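Local coordinates for Lmo2349 protein (Listeria monocytogenes, PDB 4GVO) that probably binds L-cystine or a related amino acid outside the cell and delivers it to an ABC transporter for uptake, at residues L38-D43 against F51-M56; N21-D26 against V73-E78; L101-L104 against S109-S112; F173-Q178 against E186-D191. All coordinates share one frame; numbering follows the deposited sequence. Where two conformers were deposited one is given.

Contact 1 of 4, residues L38-D43 against F51-M56; sequences LVKEID and FKFKTM. With NA (sodium ion), chain D.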
loop_
_atom_site.group_PDB
_atom_site.type_symbol
_atom_site.label_atom_id
_atom_site.label_comp_id
_atom_site.label_asym_id
_atom_site.label_seq_id
_atom_site.Cartn_x
_atom_site.Cartn_y
_atom_site.Cartn_z
ATOM N N LEU A 38 7.484 10.739 -4.919
ATOM C CA LEU A 38 8.754 10.283 -4.342
ATOM C C LEU A 38 9.676 9.726 -5.429
ATOM O O LEU A 38 10.847 10.025 -5.448
ATOM C CB LEU A 38 8.540 9.259 -3.220
ATOM C CG LEU A 38 9.802 8.760 -2.534
ATOM C CD1 LEU A 38 10.605 9.896 -1.923
ATOM C CD2 LEU A 38 9.379 7.741 -1.501
ATOM N N VAL A 39 9.167 8.877 -6.307
ATOM C CA VAL A 39 9.961 8.336 -7.403
ATOM C C VAL A 39 10.516 9.473 -8.273
ATOM O O VAL A 39 11.659 9.435 -8.714
ATOM C CB VAL A 39 9.164 7.305 -8.230
ATOM C CG1 VAL A 39 9.912 6.973 -9.512
ATOM C CG2 VAL A 39 8.921 6.061 -7.401
ATOM N N LYS A 40 9.713 10.484 -8.563
ATOM C CA LYS A 40 10.191 11.625 -9.356
ATOM C C LYS A 40 11.324 12.385 -8.655
ATOM O O LYS A 40 12.259 12.846 -9.280
ATOM C CB LYS A 40 9.031 12.561 -9.725
ATOM C CG LYS A 40 8.026 11.946 -10.698
ATOM C CD LYS A 40 6.939 12.932 -11.112
ATOM C CE LYS A 40 6.083 12.406 -12.252
ATOM N NZ LYS A 40 5.272 13.525 -12.828
ATOM N N GLU A 41 11.223 12.525 -7.347
ATOM C CA GLU A 41 12.273 13.135 -6.544
ATOM C C GLU A 41 13.548 12.297 -6.552
ATOM O O GLU A 41 14.650 12.821 -6.668
ATOM C CB GLU A 41 11.766 13.405 -5.127
ATOM C CG GLU A 41 12.720 14.197 -4.271
ATOM C CD GLU A 41 12.952 15.616 -4.795
ATOM O OE1 GLU A 41 12.046 16.192 -5.438
ATOM O OE2 GLU A 41 14.058 16.134 -4.581
ATOM N N ILE A 42 13.404 10.971 -6.479
ATOM C CA ILE A 42 14.527 10.080 -6.587
ATOM C C ILE A 42 15.197 10.204 -7.953
ATOM O O ILE A 42 16.427 10.314 -8.052
ATOM C CB ILE A 42 14.073 8.616 -6.321
ATOM C CG1 ILE A 42 13.813 8.446 -4.839
ATOM C CG2 ILE A 42 15.094 7.631 -6.799
ATOM C CD1 ILE A 42 13.024 7.202 -4.492
ATOM N N ASP A 43 14.405 10.239 -9.003
ATOM C CA ASP A 43 14.930 10.383 -10.365
ATOM C C ASP A 43 15.785 11.659 -10.483
ATOM O O ASP A 43 16.877 11.626 -11.050
ATOM C CB ASP A 43 13.738 10.404 -11.345
ATOM C CG ASP A 43 14.120 10.386 -12.812
ATOM O OD1 ASP A 43 15.275 10.211 -13.158
ATOM O OD2 ASP A 43 13.186 10.416 -13.637
ATOM N N PHE A 51 13.623 7.580 -14.827
ATOM C CA PHE A 51 12.526 6.740 -14.344
ATOM C C PHE A 51 11.286 7.079 -15.138
ATOM O O PHE A 51 10.919 8.250 -15.294
ATOM C CB PHE A 51 12.275 6.966 -12.853
ATOM C CG PHE A 51 13.349 6.413 -11.952
ATOM C CD1 PHE A 51 14.601 7.004 -11.853
ATOM C CD2 PHE A 51 13.114 5.288 -11.143
ATOM C CE1 PHE A 51 15.587 6.492 -11.026
ATOM C CE2 PHE A 51 14.115 4.804 -10.306
ATOM C CZ PHE A 51 15.334 5.435 -10.230
ATOM N N LYS A 52 10.621 6.052 -15.612
ATOM C CA LYS A 52 9.347 6.211 -16.246
ATOM C C LYS A 52 8.346 5.250 -15.624
ATOM O O LYS A 52 8.732 4.227 -15.110
ATOM C CB LYS A 52 9.448 5.942 -17.714
ATOM C CG LYS A 52 9.836 4.569 -18.073
ATOM C CD LYS A 52 9.967 4.412 -19.584
ATOM C CE LYS A 52 8.645 4.613 -20.318
ATOM N NZ LYS A 52 8.800 4.386 -21.774
ATOM N N PHE A 53 7.064 5.580 -15.715
ATOM C CA PHE A 53 6.047 4.770 -15.098
ATOM C C PHE A 53 5.330 3.881 -16.114
ATOM O O PHE A 53 5.153 4.232 -17.281
ATOM C CB PHE A 53 5.030 5.665 -14.373
ATOM C CG PHE A 53 5.625 6.444 -13.240
ATOM C CD1 PHE A 53 5.832 5.855 -11.996
ATOM C CD2 PHE A 53 6.043 7.754 -13.429
ATOM C CE1 PHE A 53 6.376 6.587 -10.969
ATOM C CE2 PHE A 53 6.623 8.470 -12.403
ATOM C CZ PHE A 53 6.778 7.881 -11.171
ATOM N N LYS A 54 4.876 2.743 -15.586
ATOM C CA LYS A 54 3.977 1.828 -16.269
ATOM C C LYS A 54 2.847 1.526 -15.293
ATOM O O LYS A 54 3.058 0.876 -14.271
ATOM C CB LYS A 54 4.691 0.541 -16.687
ATOM C CG LYS A 54 3.818 -0.403 -17.499
ATOM C CD LYS A 54 4.463 -1.760 -17.751
ATOM C CE LYS A 54 5.549 -1.749 -18.803
ATOM N NZ LYS A 54 5.012 -1.736 -20.202
ATOM N N THR A 55 1.651 2.053 -15.591
ATOM C CA THR A 55 0.509 1.885 -14.714
ATOM C C THR A 55 -0.242 0.615 -15.058
ATOM O O THR A 55 -0.296 0.199 -16.199
ATOM C CB THR A 55 -0.412 3.102 -14.745
ATOM O OG1 THR A 55 -0.880 3.310 -16.079
ATOM C CG2 THR A 55 0.323 4.328 -14.232
ATOM N N MET A 56 -0.780 0.000 -14.018
ATOM C CA MET A 56 -1.482 -1.286 -14.135
ATOM C C MET A 56 -2.356 -1.471 -12.919
ATOM O O MET A 56 -2.253 -0.714 -11.946
ATOM C CB MET A 56 -0.514 -2.462 -14.374
ATOM C CG MET A 56 0.399 -2.686 -13.212
ATOM S SD MET A 56 1.685 -3.846 -13.608
ATOM C CE MET A 56 2.703 -2.876 -14.750
HETATM NA NA NA D . 17.447 10.651 -13.079
HETATM O O HOH W 1 17.793 12.624 -14.184
#
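Helix segment 38-43 runs nearly antiparallel to strand 51-55, at 155° with axes 9.0 Å apart, and the two segments come nearest at Asp43 and Phe51, whose CA atoms are 5.9 Å apart. There the Asp43 carboxylate joins the two: OD2 accepts the backbone N-H of Phe51 at 3.1 Å in a fairly straight bond (162°) that arrives from above the carboxylate plane. The other oxygen, OD1, lies at the edge of the Phe51 ring and binds the sodium ion at 2.2 Å, while the backbone O of the same residue is a second ligand. With CG anti to the backbone N (chi1 -173°), the carboxylate sits beside its own carbonyl, which brings OD1 and the backbone O to the same sodium; water 1, Leu46 and Tyr49 complete the site. Farther along, Val39 CG1 wedges between two rings, 3.7 Å from Phe53 CZ and 4.0 Å from Phe51 CD2. Ile42 CG2 meets Phe51 CZ, and the aliphatic part of Lys40 crosses the Phe53 side chain at about a right angle. Strand 49-55 pairs in parallel with strand 9-15, whose Ile11 and Val13 also touch Phe51, whereas Ile42 continues onto helix 207-222 and Phe200 of strand 191-202.

Contact 2 of 4, residues N21-D26 against V73-E78; sequences NVCFLD and VAHQME. With HIS (histidine), chain E.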
loop_
_atom_site.group_PDB
_atom_site.type_symbol
_atom_site.label_atom_id
_atom_site.label_comp_id
_atom_site.label_asym_id
_atom_site.label_seq_id
_atom_site.Cartn_x
_atom_site.Cartn_y
_atom_site.Cartn_z
ATOM N N ASN A 21 -4.158 9.820 -3.250
ATOM C CA ASN A 21 -3.029 10.440 -2.615
ATOM C C ASN A 21 -1.721 9.667 -2.624
ATOM O O ASN A 21 -0.719 10.153 -2.073
ATOM C CB ASN A 21 -3.345 11.011 -1.238
ATOM C CG ASN A 21 -3.885 12.445 -1.317
ATOM O OD1 ASN A 21 -4.488 12.832 -2.297
ATOM N ND2 ASN A 21 -3.740 13.181 -0.245
ATOM N N VAL A 22 -1.716 8.511 -3.265
ATOM C CA VAL A 22 -0.532 7.625 -3.305
ATOM C C VAL A 22 -0.087 7.377 -4.744
ATOM O O VAL A 22 1.066 7.591 -5.103
ATOM C CB VAL A 22 -0.809 6.328 -2.549
ATOM C CG1 VAL A 22 0.223 5.258 -2.888
ATOM C CG2 VAL A 22 -0.916 6.609 -1.047
ATOM N N CYS A 23 -1.030 6.939 -5.570
ATOM C CA CYS A 23 -0.796 6.737 -7.007
ATOM C C CYS A 23 -2.151 6.832 -7.691
ATOM O O CYS A 23 -2.999 5.981 -7.558
ATOM C CB CYS A 23 -0.010 5.447 -7.341
ATOM S SG CYS A 23 -0.658 3.914 -6.656
ATOM N N PHE A 24 -2.350 7.939 -8.390
ATOM C CA PHE A 24 -3.629 8.271 -8.947
ATOM C C PHE A 24 -3.457 9.328 -10.028
ATOM O O PHE A 24 -2.421 9.935 -10.133
ATOM C CB PHE A 24 -4.592 8.740 -7.877
ATOM C CG PHE A 24 -4.342 10.148 -7.402
ATOM C CD1 PHE A 24 -3.310 10.421 -6.504
ATOM C CD2 PHE A 24 -5.104 11.212 -7.854
ATOM C CE1 PHE A 24 -3.050 11.693 -6.042
ATOM C CE2 PHE A 24 -4.855 12.493 -7.394
ATOM C CZ PHE A 24 -3.805 12.737 -6.506
ATOM N N LEU A 25 -4.491 9.502 -10.854
ATOM C CA LEU A 25 -4.498 10.497 -11.894
ATOM C C LEU A 25 -5.279 11.722 -11.409
ATOM O O LEU A 25 -6.429 11.599 -10.955
ATOM C CB LEU A 25 -5.131 9.911 -13.150
ATOM C CG LEU A 25 -4.354 8.759 -13.819
ATOM C CD1 LEU A 25 -5.299 7.957 -14.747
ATOM C CD2 LEU A 25 -3.102 9.293 -14.507
ATOM N N ASP A 26 -4.670 12.892 -11.512
ATOM C CA ASP A 26 -5.363 14.139 -11.107
ATOM C C ASP A 26 -6.336 14.626 -12.195
ATOM O O ASP A 26 -6.549 13.924 -13.188
ATOM C CB ASP A 26 -4.334 15.207 -10.694
ATOM C CG ASP A 26 -3.582 15.819 -11.879
ATOM O OD1 ASP A 26 -3.943 15.573 -13.075
ATOM O OD2 ASP A 26 -2.592 16.549 -11.592
ATOM N N VAL A 73 8.748 -1.741 -8.367
ATOM C CA VAL A 73 7.318 -1.499 -8.047
ATOM C C VAL A 73 7.264 -0.502 -6.901
ATOM O O VAL A 73 7.997 -0.660 -5.896
ATOM C CB VAL A 73 6.604 -2.813 -7.694
ATOM C CG1 VAL A 73 5.227 -2.559 -7.077
ATOM C CG2 VAL A 73 6.475 -3.684 -8.946
ATOM N N ALA A 74 6.394 0.496 -7.065
ATOM C CA ALA A 74 6.090 1.521 -6.037
ATOM C C ALA A 74 4.598 1.583 -5.823
ATOM O O ALA A 74 3.891 2.088 -6.685
ATOM C CB ALA A 74 6.597 2.887 -6.505
ATOM N N HIS A 75 4.102 0.977 -4.748
ATOM C CA HIS A 75 2.700 0.989 -4.438
ATOM C C HIS A 75 2.484 0.695 -2.974
ATOM O O HIS A 75 1.772 -0.241 -2.623
ATOM C CB HIS A 75 1.946 -0.041 -5.316
ATOM C CG HIS A 75 0.446 0.172 -5.387
ATOM N ND1 HIS A 75 -0.389 0.060 -4.308
ATOM C CD2 HIS A 75 -0.365 0.508 -6.471
ATOM C CE1 HIS A 75 -1.661 0.337 -4.710
ATOM N NE2 HIS A 75 -1.654 0.574 -6.019
ATOM N N GLN A 76 3.144 1.451 -2.111
ATOM C CA GLN A 76 3.021 1.232 -0.661
ATOM C C GLN A 76 3.283 -0.231 -0.294
ATOM O O GLN A 76 2.548 -0.833 0.511
ATOM C CB GLN A 76 1.681 1.718 -0.159
ATOM C CG GLN A 76 1.555 3.239 -0.167
ATOM C CD GLN A 76 2.413 3.884 0.897
ATOM O OE1 GLN A 76 2.307 3.540 2.073
ATOM N NE2 GLN A 76 3.286 4.796 0.481
ATOM N N MET A 77 4.324 -0.831 -0.885
ATOM C CA MET A 77 4.518 -2.275 -0.714
ATOM C C MET A 77 5.166 -2.606 0.636
ATOM O O MET A 77 6.301 -2.209 0.925
ATOM C CB MET A 77 5.387 -2.866 -1.844
ATOM C CG MET A 77 4.775 -2.656 -3.234
ATOM S SD MET A 77 3.144 -3.364 -3.460
ATOM C CE MET A 77 3.574 -5.083 -3.740
ATOM N N GLU A 78 4.419 -3.386 1.422
ATOM C CA GLU A 78 4.860 -3.886 2.701
ATOM C C GLU A 78 5.872 -4.985 2.562
ATOM O O GLU A 78 5.694 -5.913 1.767
ATOM C CB GLU A 78 3.637 -4.402 3.457
ATOM C CG GLU A 78 2.678 -3.308 3.918
ATOM C CD GLU A 78 1.301 -3.897 4.274
ATOM O OE1 GLU A 78 1.225 -4.667 5.266
ATOM O OE2 GLU A 78 0.313 -3.637 3.563
HETATM N N HIS E . 0.366 -2.080 1.325
HETATM C CA HIS E . -0.193 -3.079 0.362
HETATM C C HIS E . 0.675 -4.281 0.200
HETATM O O HIS E . 1.825 -4.251 0.662
HETATM C CB HIS E . -0.421 -2.431 -0.992
HETATM C CG HIS E . -1.756 -1.756 -1.087
HETATM N ND1 HIS E . -2.071 -0.717 -0.299
HETATM C CD2 HIS E . -2.909 -2.040 -1.856
HETATM C CE1 HIS E . -3.351 -0.348 -0.558
HETATM N NE2 HIS E . -3.833 -1.144 -1.524
HETATM O OXT HIS E . 0.223 -5.295 -0.380
#
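Cys23 and His75 are brought together by two first torsions: SG lies between the backbone N and carbonyl carbon of Cys23 (chi1 53°), and the His75 ring swings anti to its backbone N (chi1 -162°). The sulfur thereby comes over one face of the imidazole, 3.8 Å from the ring centroid and displaced toward the CD2-NE2 side, with SG 3.4 Å from CD2. This is a sulfur-aromatic contact. Beside it, Val22 CG1 packs on Gln76 CG at 3.6 Å, entirely through carbon. The Gln76 chain bends at chi2, and its buried amide is satisfied elsewhere: NE2 bonds Asp35 and OE1 accepts from Asn95. The contact borders the ligand. Glu78 N donates an almost straight bond (174°) to O of the bound histidine at 2.8 Å, and the ligand's amino N lies 2.6 Å from Gln76 O and 2.7 Å from Glu78 OE2. Arg83 and Asn128 also hydrogen-bond the ligand, while Asn128 holds the other Glu78 oxygen, which probably helps to position the carboxylate. Val22 and Cys23 form a classic beta bulge opposite Phe19. Binding the alpha-amino and carboxylate groups in a buried pocket is characteristic of amino-acid receptors of solute-binding protein family 3; here the site contains either histidine or S-oxy cysteine.

Contact 3 of 4, residues L101-L104 against S109-S112; sequences LTVL and SINS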
loop_
_atom_site.group_PDB
_atom_site.type_symbol
_atom_site.label_atom_id
_atom_site.label_comp_id
_atom_site.label_asym_id
_atom_site.label_seq_id
_atom_site.Cartn_x
_atom_site.Cartn_y
_atom_site.Cartn_z
ATOM N N LEU A 101 -8.170 -4.502 11.467
ATOM C CA LEU A 101 -9.537 -4.662 11.001
ATOM C C LEU A 101 -10.196 -3.305 10.908
ATOM O O LEU A 101 -9.975 -2.423 11.729
ATOM C CB LEU A 101 -10.352 -5.552 11.894
ATOM C CG LEU A 101 -9.890 -6.996 12.070
ATOM C CD1 LEU A 101 -10.808 -7.737 13.038
ATOM C CD2 LEU A 101 -9.789 -7.724 10.719
ATOM N N THR A 102 -11.013 -3.153 9.875
ATOM C CA THR A 102 -11.654 -1.880 9.596
ATOM C C THR A 102 -13.125 -2.196 9.308
ATOM O O THR A 102 -13.446 -3.128 8.589
ATOM C CB THR A 102 -10.956 -1.209 8.410
ATOM O OG1 THR A 102 -9.620 -0.865 8.792
ATOM C CG2 THR A 102 -11.693 0.072 7.983
ATOM N N VAL A 103 -14.014 -1.431 9.940
ATOM C CA VAL A 103 -15.449 -1.671 9.902
ATOM C C VAL A 103 -16.209 -0.365 9.665
ATOM O O VAL A 103 -15.644 0.718 9.700
ATOM C CB VAL A 103 -15.912 -2.311 11.226
ATOM C CG1 VAL A 103 -15.281 -3.699 11.427
ATOM C CG2 VAL A 103 -15.620 -1.370 12.407
ATOM N N LEU A 104 -17.502 -0.475 9.389
ATOM C CA LEU A 104 -18.372 0.722 9.423
ATOM C C LEU A 104 -18.296 1.390 10.794
ATOM O O LEU A 104 -18.228 0.726 11.824
ATOM C CB LEU A 104 -19.780 0.317 9.206
ATOM C CG LEU A 104 -20.321 0.087 7.890
ATOM C CD1 LEU A 104 -21.847 -0.103 8.140
ATOM C CD2 LEU A 104 -20.041 1.261 6.944
ATOM N N SER A 109 -19.388 -4.592 16.839
ATOM C CA SER A 109 -19.475 -6.027 17.091
ATOM C C SER A 109 -18.164 -6.783 16.954
ATOM O O SER A 109 -18.039 -7.933 17.392
ATOM C CB SER A 109 -20.544 -6.652 16.222
ATOM O OG SER A 109 -20.174 -6.741 14.853
ATOM N N ILE A 110 -17.161 -6.113 16.386
ATOM C CA ILE A 110 -15.862 -6.755 16.093
ATOM C C ILE A 110 -14.706 -5.967 16.755
ATOM O O ILE A 110 -14.586 -4.761 16.580
ATOM C CB ILE A 110 -15.634 -6.768 14.556
ATOM C CG1 ILE A 110 -16.641 -7.644 13.872
ATOM C CG2 ILE A 110 -14.222 -7.198 14.208
ATOM C CD1 ILE A 110 -16.859 -7.398 12.382
ATOM N N ASN A 111 -13.902 -6.681 17.526
ATOM C CA ASN A 111 -12.655 -6.176 18.037
ATOM C C ASN A 111 -11.565 -7.172 17.697
ATOM O O ASN A 111 -10.727 -6.873 16.876
ATOM C CB ASN A 111 -12.757 -5.832 19.535
ATOM C CG ASN A 111 -11.514 -5.105 20.005
ATOM O OD1 ASN A 111 -10.459 -5.681 20.018
ATOM N ND2 ASN A 111 -11.617 -3.789 20.169
ATOM N N SER A 112 -11.574 -8.350 18.296
ATOM C CA SER A 112 -10.655 -9.422 17.962
ATOM C C SER A 112 -11.021 -10.025 16.607
ATOM O O SER A 112 -12.182 -10.051 16.206
ATOM C CB SER A 112 -10.833 -10.533 18.992
ATOM O OG SER A 112 -10.016 -11.657 18.733
#
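The end of strand 95-104 and the loop that follows it meet in a small apolar cluster, where Leu101 and Val103 receive Ile110. Their side chains leave the same side of the strand, toward the loop, while Thr102 between them points away. Leu101 CD1 touches Ile110 CG2 at 3.6 Å, the two side chains crossing at about a right angle. The other branch of the isoleucine serves the valine: Ile110 CD1 comes within 4.1 Å of Val103 CG1. This division follows from the isoleucine's first torsion (chi1 -66°), which sets CG2 anti to the backbone N and CG1 anti to the carbonyl carbon, letting the two branches reach different residues. Leu101 CD1 also rests near the backbone, 3.9 Å from Asn111 O and 4.2 Å from Ser112 O.

The strand belongs to the mixed sheet of this solute-binding protein, where it pairs antiparallel with strands 168-170 and 186-189, and the loop folds back against one face of it on the way to strand 120-123. No hydrogen bond joins 101-104 to 109-112, so their direct contact is by packing alone. The loop's own polar bonds lie further along the chain: Asp115 OD2 accepts the backbone N-H of Asn111 and, weakly, that of Ser112, while Ser112 OG pairs with the backbone N of Lys114. Leu116 adds to the apolar surroundings of Ile110, and Val189 of strand 186-189 touches both Leu101 and Val103.

Contact 4 of 4, residues F173-Q178 against E186-D191; sequences FAVDFQ and EKVVGD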
loop_
_atom_site.group_PDB
_atom_site.type_symbol
_atom_site.label_atom_id
_atom_site.label_comp_id
_atom_site.label_asym_id
_atom_site.label_seq_id
_atom_site.Cartn_x
_atom_site.Cartn_y
_atom_site.Cartn_z
ATOM N N PHE A 173 -3.846 5.889 7.939
ATOM C CA PHE A 173 -3.724 7.043 7.048
ATOM C C PHE A 173 -4.710 6.942 5.907
ATOM O O PHE A 173 -5.220 7.946 5.423
ATOM C CB PHE A 173 -2.274 7.292 6.540
ATOM C CG PHE A 173 -1.870 6.523 5.317
ATOM C CD1 PHE A 173 -2.258 6.935 4.050
ATOM C CD2 PHE A 173 -1.016 5.419 5.406
ATOM C CE1 PHE A 173 -1.825 6.257 2.916
ATOM C CE2 PHE A 173 -0.623 4.706 4.278
ATOM C CZ PHE A 173 -1.021 5.113 3.033
ATOM N N ALA A 174 -4.927 5.728 5.427
ATOM C CA ALA A 174 -5.782 5.505 4.291
ATOM C C ALA A 174 -7.258 5.661 4.668
ATOM O O ALA A 174 -8.043 6.266 3.924
ATOM C CB ALA A 174 -5.498 4.157 3.608
ATOM N N VAL A 175 -7.649 5.109 5.809
ATOM C CA VAL A 175 -8.987 5.214 6.352
ATOM C C VAL A 175 -9.330 6.697 6.591
ATOM O O VAL A 175 -10.396 7.165 6.194
ATOM C CB VAL A 175 -9.113 4.405 7.645
ATOM C CG1 VAL A 175 -10.445 4.736 8.365
ATOM C CG2 VAL A 175 -8.985 2.899 7.375
ATOM N N ASP A 176 -8.413 7.417 7.185
ATOM C CA ASP A 176 -8.679 8.785 7.511
ATOM C C ASP A 176 -8.901 9.642 6.258
ATOM O O ASP A 176 -9.818 10.487 6.203
ATOM C CB ASP A 176 -7.575 9.389 8.384
ATOM C CG ASP A 176 -7.586 8.854 9.858
ATOM O OD1 ASP A 176 -8.470 8.034 10.203
ATOM O OD2 ASP A 176 -6.692 9.303 10.662
ATOM N N PHE A 177 -8.075 9.428 5.231
ATOM C CA PHE A 177 -8.211 10.202 4.004
ATOM C C PHE A 177 -9.535 9.886 3.299
ATOM O O PHE A 177 -10.300 10.803 2.897
ATOM C CB PHE A 177 -7.018 10.038 3.058
ATOM C CG PHE A 177 -7.095 10.944 1.855
ATOM C CD1 PHE A 177 -6.907 12.300 2.008
ATOM C CD2 PHE A 177 -7.411 10.460 0.608
ATOM C CE1 PHE A 177 -7.034 13.163 0.962
ATOM C CE2 PHE A 177 -7.480 11.311 -0.474
ATOM C CZ PHE A 177 -7.311 12.675 -0.281
ATOM N N GLN A 178 -9.880 8.603 3.229
ATOM C CA GLN A 178 -11.128 8.216 2.587
ATOM C C GLN A 178 -12.365 8.822 3.317
ATOM O O GLN A 178 -13.312 9.250 2.649
ATOM C CB GLN A 178 -11.211 6.697 2.515
ATOM C CG GLN A 178 -12.408 6.213 1.738
ATOM C CD GLN A 178 -12.465 4.704 1.685
ATOM O OE1 GLN A 178 -11.742 4.046 0.891
ATOM N NE2 GLN A 178 -13.339 4.137 2.519
ATOM N N GLU A 186 -15.611 4.719 7.807
ATOM C CA GLU A 186 -14.962 3.522 8.310
ATOM C C GLU A 186 -14.160 3.860 9.527
ATOM O O GLU A 186 -13.811 5.014 9.791
ATOM C CB GLU A 186 -14.029 2.974 7.258
ATOM C CG GLU A 186 -14.756 2.477 6.023
ATOM C CD GLU A 186 -13.824 1.983 4.935
ATOM O OE1 GLU A 186 -12.611 1.916 5.175
ATOM O OE2 GLU A 186 -14.284 1.751 3.787
ATOM N N LYS A 187 -13.887 2.851 10.333
ATOM C CA LYS A 187 -12.994 3.021 11.507
ATOM C C LYS A 187 -12.139 1.765 11.673
ATOM O O LYS A 187 -12.611 0.655 11.410
ATOM C CB LYS A 187 -13.771 3.370 12.779
ATOM C CG LYS A 187 -14.554 2.227 13.361
ATOM C CD LYS A 187 -15.308 2.642 14.605
ATOM C CE LYS A 187 -16.174 1.494 15.091
ATOM N NZ LYS A 187 -17.083 1.982 16.157
ATOM N N VAL A 188 -10.909 1.950 12.160
ATOM C CA VAL A 188 -10.096 0.806 12.592
ATOM C C VAL A 188 -10.564 0.345 13.965
ATOM O O VAL A 188 -11.027 1.155 14.804
ATOM C CB VAL A 188 -8.566 1.146 12.604
ATOM C CG1 VAL A 188 -8.088 1.449 11.186
ATOM C CG2 VAL A 188 -8.222 2.279 13.566
ATOM N N VAL A 189 -10.475 -0.959 14.194
ATOM C CA VAL A 189 -10.840 -1.566 15.470
ATOM C C VAL A 189 -9.778 -2.584 15.828
ATOM O O VAL A 189 -9.101 -3.132 14.967
ATOM C CB VAL A 189 -12.238 -2.211 15.473
ATOM C CG1 VAL A 189 -13.322 -1.151 15.301
ATOM C CG2 VAL A 189 -12.368 -3.305 14.439
ATOM N N GLY A 190 -9.666 -2.903 17.101
ATOM C CA GLY A 190 -8.866 -4.028 17.491
ATOM C C GLY A 190 -7.384 -3.756 17.445
ATOM O O GLY A 190 -6.900 -2.605 17.340
ATOM N N ASP A 191 -6.651 -4.857 17.471
ATOM C CA ASP A 191 -5.197 -4.788 17.586
ATOM C C ASP A 191 -4.534 -4.639 16.234
ATOM O O ASP A 191 -5.125 -4.972 15.185
ATOM C CB ASP A 191 -4.681 -6.003 18.316
ATOM C CG ASP A 191 -5.149 -6.048 19.796
ATOM O OD1 ASP A 191 -5.464 -4.968 20.374
ATOM O OD2 ASP A 191 -5.221 -7.167 20.316
HETATM O O HOH W 2 -12.280 1.260 1.395
#
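Gln178 reaches Glu186 from the helix as an extended arm. From CB, which points toward the strand, CG lies anti to the backbone N and the chain continues straight through chi2 to the amide. CD comes within 4.1 Å of Glu186 OE2, and at the tip the amide divides its work. NE2 donates to Glu186 OE2 at 2.9 Å, a weak bond because the angle at the hydrogen is only 136°. OE1 accepts a hydrogen bond from water 2, which also donates to Glu186 OE2 at 3.2 Å. OE2 is thus met by a weak direct bond and by the water, although the amide and carboxylate planes stand 81° apart. Glu186 itself is buried, and Ala157 of helix 156-162 packs against both partners.

One helical turn earlier, Val175 points at the strand and packs on it. Its CG1 sits 3.7 Å from Glu186 O and 4.1 Å from Glu186 CB, while CG2 meets Val188 CG1 at 4.2 Å. Glu186 O also accepts from Asn179 ND2. Segment 173-178 and strand 186-189 run nearly antiparallel, at 158° with axes 8.3 Å apart. Strand 186-189 pairs in turn with strand 95-104 through Lys187 and Val189. A helix followed through a short loop by an antiparallel strand on which it packs fits the layered alpha/beta arrangement from which periplasmic-type binding proteins build their domains.

Contacts 1 and 2 adjoin, with centres 10 Å apart, and touch where Val39 CG2 meets Ala74 CB at 4.0 Å; contact 1 is nested within the chain loop that contact 2 closes. Contacts 3 and 4 are also 10 Å apart by their centres and share paired strands: Val103 O lies 2.8 Å from Lys187 N, a probable hydrogen bond. Contact 2 lines the ligand pocket directly and also touches contact 4, where Phe173 CZ packs on Gln76 OE1 at 3.8 Å. In contact 4 the side chain of Gln178 is about 10 Å from the bound histidine. Contacts 1 and 3 lie on opposite sides of the chain's centre, their own centres 36 Å apart.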